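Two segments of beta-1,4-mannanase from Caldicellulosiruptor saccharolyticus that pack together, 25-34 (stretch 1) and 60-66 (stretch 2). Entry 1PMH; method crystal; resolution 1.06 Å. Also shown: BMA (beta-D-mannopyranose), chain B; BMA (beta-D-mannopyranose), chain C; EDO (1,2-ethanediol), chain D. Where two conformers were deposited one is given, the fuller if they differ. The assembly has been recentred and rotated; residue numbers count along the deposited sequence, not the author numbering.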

# COMPACT_ATOMS: atom_id res chain seq x y z
N ASP A 25 -4.72 -15.28 -7.91
CA ASP A 25 -5.92 -14.53 -8.20
C ASP A 25 -6.32 -13.55 -7.11
O ASP A 25 -7.46 -13.13 -7.07
CB ASP A 25 -7.10 -15.44 -8.55
CG ASP A 25 -8.13 -14.70 -9.37
OD1 ASP A 25 -7.76 -13.87 -10.25
OD2 ASP A 25 -9.34 -14.89 -9.11
N SER A 26 -5.37 -13.11 -6.28
CA SER A 26 -5.73 -12.21 -5.20
C SER A 26 -5.97 -10.78 -5.63
O SER A 26 -6.59 -10.03 -4.84
CB SER A 26 -4.68 -12.20 -4.08
OG SER A 26 -3.54 -11.47 -4.41
N LEU A 27 -5.46 -10.37 -6.79
CA LEU A 27 -5.47 -8.94 -7.09
C LEU A 27 -6.88 -8.39 -7.26
O LEU A 27 -7.18 -7.30 -6.81
CB LEU A 27 -4.57 -8.61 -8.27
CG LEU A 27 -3.07 -8.70 -7.97
CD1 LEU A 27 -2.25 -8.66 -9.25
CD2 LEU A 27 -2.59 -7.65 -7.01
N LYS A 28 -7.70 -9.11 -8.04
CA LYS A 28 -9.13 -8.83 -8.16
C LYS A 28 -9.38 -7.42 -8.67
O LYS A 28 -9.20 -7.17 -9.87
CB LYS A 28 -9.90 -9.20 -6.88
CG LYS A 28 -9.72 -10.64 -6.38
CD LYS A 28 -10.48 -11.67 -7.22
CE LYS A 28 -10.86 -12.94 -6.42
NZ LYS A 28 -9.86 -13.61 -5.51
N CYS A 29 -9.82 -6.49 -7.83
CA CYS A 29 -10.05 -5.12 -8.25
C CYS A 29 -8.81 -4.41 -8.70
O CYS A 29 -8.88 -3.42 -9.44
CB CYS A 29 -10.67 -4.32 -7.12
SG CYS A 29 -9.61 -4.19 -5.64
N ILE A 30 -7.64 -4.89 -8.32
CA ILE A 30 -6.39 -4.37 -8.83
C ILE A 30 -6.12 -5.04 -10.15
O ILE A 30 -5.85 -6.24 -10.20
CB ILE A 30 -5.24 -4.61 -7.82
CG1 ILE A 30 -5.51 -3.97 -6.47
CG2 ILE A 30 -3.95 -4.10 -8.47
CD1 ILE A 30 -4.67 -4.53 -5.35
N LYS A 31 -6.20 -4.29 -11.25
CA LYS A 31 -6.08 -4.83 -12.61
C LYS A 31 -4.66 -4.88 -13.16
O LYS A 31 -4.42 -5.60 -14.11
CB LYS A 31 -6.94 -3.99 -13.56
CG LYS A 31 -8.38 -3.95 -13.16
CD LYS A 31 -8.98 -5.31 -12.87
CE LYS A 31 -10.42 -5.24 -12.54
NZ LYS A 31 -10.92 -6.59 -12.20
N LYS A 32 -3.76 -4.08 -12.62
CA LYS A 32 -2.38 -4.02 -13.08
C LYS A 32 -1.54 -3.42 -12.01
O LYS A 32 -1.97 -2.52 -11.30
CB LYS A 32 -2.24 -3.20 -14.37
CG LYS A 32 -0.88 -3.27 -15.04
CD LYS A 32 -0.83 -2.44 -16.29
CE LYS A 32 0.60 -2.33 -16.74
NZ LYS A 32 1.12 -3.66 -17.15
N VAL A 33 -0.35 -3.98 -11.86
CA VAL A 33 0.67 -3.54 -10.94
C VAL A 33 1.89 -3.21 -11.79
O VAL A 33 2.34 -4.02 -12.61
CB VAL A 33 1.03 -4.60 -9.94
CG1 VAL A 33 2.10 -4.13 -8.99
CG2 VAL A 33 -0.16 -5.05 -9.12
N SER A 34 2.41 -1.99 -11.66
CA SER A 34 3.57 -1.57 -12.46
C SER A 34 4.38 -0.54 -11.70
O SER A 34 3.90 0.05 -10.76
CB SER A 34 3.11 -1.04 -13.83
OG SER A 34 2.39 0.19 -13.67
N TRP A 60 -17.85 -4.04 -0.53
CA TRP A 60 -16.51 -4.49 -0.14
C TRP A 60 -15.84 -5.17 -1.35
O TRP A 60 -15.74 -6.39 -1.42
CB TRP A 60 -16.59 -5.41 1.08
CG TRP A 60 -15.25 -5.58 1.70
CD1 TRP A 60 -14.41 -6.62 1.47
CD2 TRP A 60 -14.55 -4.69 2.55
NE1 TRP A 60 -13.24 -6.44 2.16
CE2 TRP A 60 -13.29 -5.25 2.83
CE3 TRP A 60 -14.89 -3.47 3.16
CZ2 TRP A 60 -12.37 -4.65 3.69
CZ3 TRP A 60 -13.99 -2.89 3.99
CH2 TRP A 60 -12.74 -3.46 4.24
N ASP A 61 -15.32 -4.36 -2.27
CA ASP A 61 -14.79 -4.84 -3.53
C ASP A 61 -13.27 -5.00 -3.38
O ASP A 61 -12.50 -4.07 -3.65
CB ASP A 61 -15.15 -3.85 -4.63
CG ASP A 61 -14.92 -4.37 -6.02
OD1 ASP A 61 -14.32 -5.44 -6.23
OD2 ASP A 61 -15.35 -3.70 -6.99
N GLN A 62 -12.86 -6.16 -2.88
CA GLN A 62 -11.55 -6.37 -2.29
C GLN A 62 -10.51 -6.85 -3.28
O GLN A 62 -10.81 -7.60 -4.21
CB GLN A 62 -11.71 -7.43 -1.18
CG GLN A 62 -10.49 -7.69 -0.31
CD GLN A 62 -10.73 -8.78 0.70
OE1 GLN A 62 -11.73 -8.75 1.46
NE2 GLN A 62 -9.85 -9.75 0.77
N GLY A 63 -9.26 -6.44 -3.06
CA GLY A 63 -8.10 -6.95 -3.76
C GLY A 63 -6.93 -6.93 -2.79
O GLY A 63 -6.89 -6.10 -1.90
N ASP A 64 -5.99 -7.84 -2.97
CA ASP A 64 -4.88 -8.02 -2.06
C ASP A 64 -3.56 -8.08 -2.83
O ASP A 64 -3.36 -8.88 -3.74
CB ASP A 64 -5.05 -9.26 -1.19
CG ASP A 64 -6.24 -9.17 -0.25
OD1 ASP A 64 -6.06 -8.65 0.85
OD2 ASP A 64 -7.36 -9.56 -0.61
N LEU A 65 -2.68 -7.18 -2.46
CA LEU A 65 -1.36 -6.94 -3.04
C LEU A 65 -0.34 -7.41 -2.02
O LEU A 65 -0.38 -6.96 -0.90
CB LEU A 65 -1.22 -5.44 -3.29
CG LEU A 65 0.11 -4.99 -3.84
CD1 LEU A 65 0.24 -5.26 -5.34
CD2 LEU A 65 0.28 -3.51 -3.52
N GLY A 66 0.60 -8.24 -2.41
CA GLY A 66 1.62 -8.71 -1.50
C GLY A 66 3.02 -8.47 -1.99
O GLY A 66 3.28 -8.38 -3.19
C1 BMA B . -16.14 -5.13 6.80
C2 BMA B . -15.19 -5.16 7.98
C3 BMA B . -13.85 -5.68 7.49
C4 BMA B . -14.02 -6.91 6.65
C5 BMA B . -15.04 -6.73 5.52
C6 BMA B . -15.31 -7.96 4.69
O2 BMA B . -15.69 -6.06 8.95
O3 BMA B . -12.92 -5.85 8.55
O4 BMA B . -12.75 -7.13 6.07
O5 BMA B . -16.28 -6.32 6.09
O6 BMA B . -15.67 -9.06 5.50
C1 BMA C . -12.36 -8.47 5.99
C2 BMA C . -11.26 -8.60 4.99
C3 BMA C . -10.82 -10.06 4.98
C4 BMA C . -10.48 -10.51 6.41
C5 BMA C . -11.60 -10.17 7.38
C6 BMA C . -11.16 -10.48 8.80
O2 BMA C . -10.17 -7.78 5.37
O3 BMA C . -9.74 -10.21 4.05
O4 BMA C . -10.45 -11.91 6.46
O5 BMA C . -11.92 -8.81 7.30
O6 BMA C . -12.27 -10.35 9.62
C1 EDO D . -13.29 -5.35 -10.69
O1 EDO D . -13.07 -6.73 -10.58
C2 EDO D . -13.50 -4.94 -9.26
O2 EDO D . -14.62 -4.11 -9.40
O HOH W 1 -8.17 -10.88 -2.76

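The centre of this contact is a residue without a side chain: Gly63 lies against the turn of the first stretch so closely that a CB in its place would sit 2.2 Å from Leu27 O and 2.7 Å from Cys29 SG, both clashes. The CA atoms of Leu27 and Gly63 are 4.7 Å apart. Gly63 CA lies 3.2 Å from Leu27 O and 3.6 Å from Ser26 O, two CA-H...O contacts. Leu27 O also accepts from Ile30 N (2.9 Å), closing the type II' turn from Leu27 to Ile30; Lys28, with phi/psi of 60/-106°, takes its second position.

The strands 30-34 and 61-66 run in roughly the same direction, 23° apart, but their axes come no nearer than 8.3 Å. The backbone link is made instead by the loop before the first strand. Asp64 N donates to Ser26 O at 2.9 Å with an angle of 157°, and Ser26 OG, with chi1 in the p well, returns a bond to Asp64 O at 2.7 Å. Ser26 thus engages both the amide and the carbonyl of one residue. A water reinforces the pair, donating to Ser26 O (2.7 Å) and to Asp64 OD2 (2.6 Å). The same carboxylate oxygen, Asp64 OD2, accepts from Gln62 NE2 at 2.9 Å, while Gln62 OE1 accepts from Trp60 NE1 at 2.8 Å. These bonds link Trp60, Gln62 and Asp64 side chain to side chain, and Trp60 and Gln62 also meet the sugars. BMA of chain B covers one face of the Trp60 ring. Gln62 NE2 makes a weak hydrogen bond to BMA (chain C) O3 at 3.3 Å.

Apolar packing gathers around Leu65. Its CD1 meets Val33 CG2 at 3.8 Å and Leu27 CD2 at 4.1 Å, and its CB lies 4.1 Å from Ile30 CD1. The CA-to-CB bond of Leu27 points away from the second stretch, yet the end of its side chain comes nearer, which brings CD2 to Leu65.

Near the start of the second strand, the CA-to-CB bond of Cys29 points toward the second stretch, placing SG 3.4 Å from Gly63 N. Lys28 CB approaches Gln62 O at 3.2 Å, but the lysine's end leads away, and its NZ donates to Asp25 O at 2.9 Å. An ethanediol, probably from the crystallisation liquor, bridges the stretches through Lys31 NZ to its O1 (2.7 Å) and its O2 to Asp61 OD2 (2.6 Å).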